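Local coordinates for flavin reductase domain protein, FMN-binding (Shewanella baltica, PDB 3HMZ) that binds flavin mononucleotide and, as a member of the flavoredoxin family, probably works as an NAD(P)H-dependent flavin-using oxidoreductase, at the interface of chains A and B. Coordinates in Å, arbitrary orientation; residue numbers count along the deposited sequence, not the author numbering. Chains: chain A/B, Flavin reductase domain protein, FMN-binding.

The interface of chains A and B. Residues chain A 28-29, 182-184, 190-193; chain B 28-29, 182, 191-194.
Strand 188-197 of each chain pairs antiparallel with its copy across a two-fold axis, so that contacts off the axis recur with the chains exchanged; this may be the contact that builds the dimer in solution, which the structure alone does not establish. Backbone hydrogen bonds tie the two strands around the bridge of A:Ile192 with B:Ile192. A:Gly193 N donates to B:Ala191 O at 2.8 Å, nearly along the carbonyl axis, and B:Gly193 N returns the bond to A:Ala191 O. Further out, A:Ala191 N reaches B:Glu194 O at 2.8 Å in the carbonyl plane, almost straight at 168°. A water joins A:Ile192 O to B:Glu194 N.

Side chain meets backbone at the histidines. A:His182, its CG anti to the carbonyl carbon (chi1 -57°), turns the edge of its imidazole to the loop of chain B, where ND1 donates to B:His28 O at 3.0 Å; the donor stands above the carbonyl plane, while the oxygen stays near the ring plane. A weak second bond runs from ND1 to A:Gly29 O of its own chain. The rings of A:His182 and B:His182 meet edge-to-face, planes 75° apart, A:His182 ND1 lying 4.3 Å from B:His182 ND1, so that both rings carrying a positive charge at once might be disfavoured. An alanine at A:His182 would remove the ND1 donor and B:His182's ring partner, and would probably leave the loop of B:His28 less firmly held.

Apolar contacts lie between the paired strands and the histidines and at A:Ile184. B:Ile192, CG1 anti to the backbone N, crosses A:Tyr190 at about a right angle, CG1 3.6 Å from its CB, and its CD1 slides past A:His182. A:Ile184 lies alongside B:His28, CD1 3.6 Å from CB.

Strands 181-185 and 188-197 thus carry the contact, with the loop at A:His28 and A:Gly29 packed against its twin across the axis.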
loop_
_atom_site.group_PDB
_atom_site.type_symbol
_atom_site.label_atom_id
_atom_site.label_comp_id
_atom_site.label_asym_id
_atom_site.label_seq_id
_atom_site.Cartn_x
_atom_site.Cartn_y
_atom_site.Cartn_z
ATOM N N HIS A 28 2.501 2.674 5.877
ATOM C CA HIS A 28 1.323 2.009 6.390
ATOM C C HIS A 28 0.220 1.786 5.324
ATOM O O HIS A 28 -0.857 1.282 5.640
ATOM C CB HIS A 28 0.782 2.736 7.609
ATOM C CG HIS A 28 0.332 4.126 7.336
ATOM N ND1 HIS A 28 1.165 5.097 6.812
ATOM C CD2 HIS A 28 -0.842 4.731 7.602
ATOM C CE1 HIS A 28 0.488 6.229 6.709
ATOM N NE2 HIS A 28 -0.740 6.031 7.174
ATOM N N GLY A 29 0.507 2.151 4.062
ATOM C CA GLY A 29 -0.360 1.903 2.937
ATOM C C GLY A 29 -1.674 2.689 2.870
ATOM O O GLY A 29 -2.701 2.150 2.452
ATOM N N HIS A 182 -7.975 4.013 4.473
ATOM C CA HIS A 182 -7.497 2.793 3.801
ATOM C C HIS A 182 -8.697 2.157 3.125
ATOM O O HIS A 182 -9.540 1.563 3.768
ATOM C CB HIS A 182 -6.802 1.885 4.825
ATOM C CG HIS A 182 -5.656 2.549 5.532
ATOM N ND1 HIS A 182 -4.340 2.244 5.257
ATOM C CD2 HIS A 182 -5.622 3.573 6.422
ATOM C CE1 HIS A 182 -3.555 3.028 5.983
ATOM N NE2 HIS A 182 -4.311 3.868 6.667
ATOM N N TYR A 183 -8.809 2.385 1.831
ATOM C CA TYR A 183 -10.002 1.985 1.083
ATOM C C TYR A 183 -10.150 0.513 0.864
ATOM O O TYR A 183 -9.164 -0.172 0.648
ATOM C CB TYR A 183 -9.952 2.641 -0.288
ATOM C CG TYR A 183 -11.166 2.496 -1.150
ATOM C CD1 TYR A 183 -12.393 2.912 -0.691
ATOM C CD2 TYR A 183 -11.052 2.094 -2.488
ATOM C CE1 TYR A 183 -13.533 2.851 -1.506
ATOM C CE2 TYR A 183 -12.189 2.050 -3.315
ATOM C CZ TYR A 183 -13.409 2.447 -2.819
ATOM O OH TYR A 183 -14.510 2.428 -3.666
ATOM N N ILE A 184 -11.393 0.033 0.892
ATOM C CA ILE A 184 -11.680 -1.336 0.411
ATOM C C ILE A 184 -12.504 -1.294 -0.871
ATOM O O ILE A 184 -12.001 -1.669 -1.956
ATOM C CB ILE A 184 -12.348 -2.225 1.471
ATOM C CG1 ILE A 184 -11.439 -2.369 2.688
ATOM C CG2 ILE A 184 -12.676 -3.583 0.858
ATOM C CD1 ILE A 184 -10.039 -2.971 2.374
ATOM N N TYR A 190 -11.345 1.843 5.982
ATOM C CA TYR A 190 -10.926 1.715 7.371
ATOM C C TYR A 190 -9.957 2.844 7.680
ATOM O O TYR A 190 -9.097 3.192 6.868
ATOM C CB TYR A 190 -10.227 0.402 7.659
ATOM C CG TYR A 190 -11.112 -0.768 7.595
ATOM C CD1 TYR A 190 -11.942 -1.079 8.641
ATOM C CD2 TYR A 190 -11.107 -1.596 6.485
ATOM C CE1 TYR A 190 -12.816 -2.192 8.572
ATOM C CE2 TYR A 190 -11.925 -2.704 6.405
ATOM C CZ TYR A 190 -12.782 -3.002 7.451
ATOM O OH TYR A 190 -13.600 -4.117 7.388
ATOM N N ALA A 191 -10.114 3.427 8.859
ATOM C CA ALA A 191 -9.123 4.348 9.396
ATOM C C ALA A 191 -7.976 3.529 9.966
ATOM O O ALA A 191 -8.166 2.385 10.404
ATOM C CB ALA A 191 -9.738 5.233 10.499
ATOM N N ILE A 192 -6.776 4.103 10.001
ATOM C CA ILE A 192 -5.672 3.443 10.660
ATOM C C ILE A 192 -6.028 3.352 12.164
ATOM O O ILE A 192 -6.734 4.214 12.711
ATOM C CB ILE A 192 -4.356 4.226 10.403
ATOM C CG1 ILE A 192 -3.113 3.360 10.648
ATOM C CG2 ILE A 192 -4.300 5.561 11.173
ATOM C CD1 ILE A 192 -3.073 2.041 9.800
ATOM N N GLY A 193 -5.499 2.318 12.811
ATOM C CA GLY A 193 -5.800 2.014 14.188
ATOM C C GLY A 193 -4.669 2.061 15.180
ATOM O O GLY A 193 -3.828 2.938 15.125
ATOM N N HIS B 28 -6.478 -1.984 1.429
ATOM C CA HIS B 28 -6.211 -1.162 2.588
ATOM C C HIS B 28 -4.702 -1.009 2.909
ATOM O O HIS B 28 -4.338 -0.381 3.902
ATOM C CB HIS B 28 -6.989 -1.660 3.793
ATOM C CG HIS B 28 -6.625 -3.035 4.225
ATOM N ND1 HIS B 28 -6.719 -4.134 3.391
ATOM C CD2 HIS B 28 -6.254 -3.500 5.433
ATOM C CE1 HIS B 28 -6.353 -5.212 4.065
ATOM N NE2 HIS B 28 -6.056 -4.853 5.308
ATOM N N GLY B 29 -3.835 -1.574 2.050
ATOM C CA GLY B 29 -2.403 -1.424 2.139
ATOM C C GLY B 29 -1.692 -2.106 3.313
ATOM O O GLY B 29 -0.740 -1.553 3.869
ATOM N N HIS B 182 0.306 -2.683 9.613
ATOM C CA HIS B 182 0.702 -1.615 8.681
ATOM C C HIS B 182 1.971 -0.991 9.230
ATOM O O HIS B 182 1.942 -0.245 10.189
ATOM C CB HIS B 182 -0.460 -0.626 8.515
ATOM C CG HIS B 182 -1.728 -1.269 8.031
ATOM N ND1 HIS B 182 -2.192 -1.111 6.743
ATOM C CD2 HIS B 182 -2.569 -2.153 8.624
ATOM C CE1 HIS B 182 -3.288 -1.842 6.588
ATOM N NE2 HIS B 182 -3.513 -2.511 7.704
ATOM N N ALA B 191 -2.138 -1.303 13.647
ATOM C CA ALA B 191 -3.200 -2.211 13.240
ATOM C C ALA B 191 -4.237 -1.411 12.468
ATOM O O ALA B 191 -4.409 -0.204 12.694
ATOM C CB ALA B 191 -3.854 -2.876 14.467
ATOM N N ILE B 192 -4.967 -2.067 11.568
ATOM C CA ILE B 192 -6.066 -1.408 10.903
ATOM C C ILE B 192 -7.120 -1.072 11.987
ATOM O O ILE B 192 -7.258 -1.788 12.992
ATOM C CB ILE B 192 -6.632 -2.321 9.782
ATOM C CG1 ILE B 192 -7.448 -1.529 8.750
ATOM C CG2 ILE B 192 -7.410 -3.530 10.338
ATOM C CD1 ILE B 192 -6.658 -0.354 8.074
ATOM N N GLY B 193 -7.866 -0.000 11.741
ATOM C CA GLY B 193 -8.827 0.522 12.681
ATOM C C GLY B 193 -10.276 0.531 12.272
ATOM O O GLY B 193 -10.758 -0.409 11.668
ATOM N N GLU B 194 -10.957 1.602 12.656
ATOM C CA GLU B 194 -12.396 1.765 12.547
ATOM C C GLU B 194 -12.910 1.868 11.105
ATOM O O GLU B 194 -12.306 2.539 10.277
ATOM C CB GLU B 194 -12.750 3.066 13.312
ATOM C CG GLU B 194 -14.191 3.418 13.407
ATOM C CD GLU B 194 -14.458 4.656 14.278
ATOM O OE1 GLU B 194 -13.481 5.348 14.703
ATOM O OE2 GLU B 194 -15.689 4.915 14.530
HETATM O O HOH W 1 -9.258 3.828 13.851
#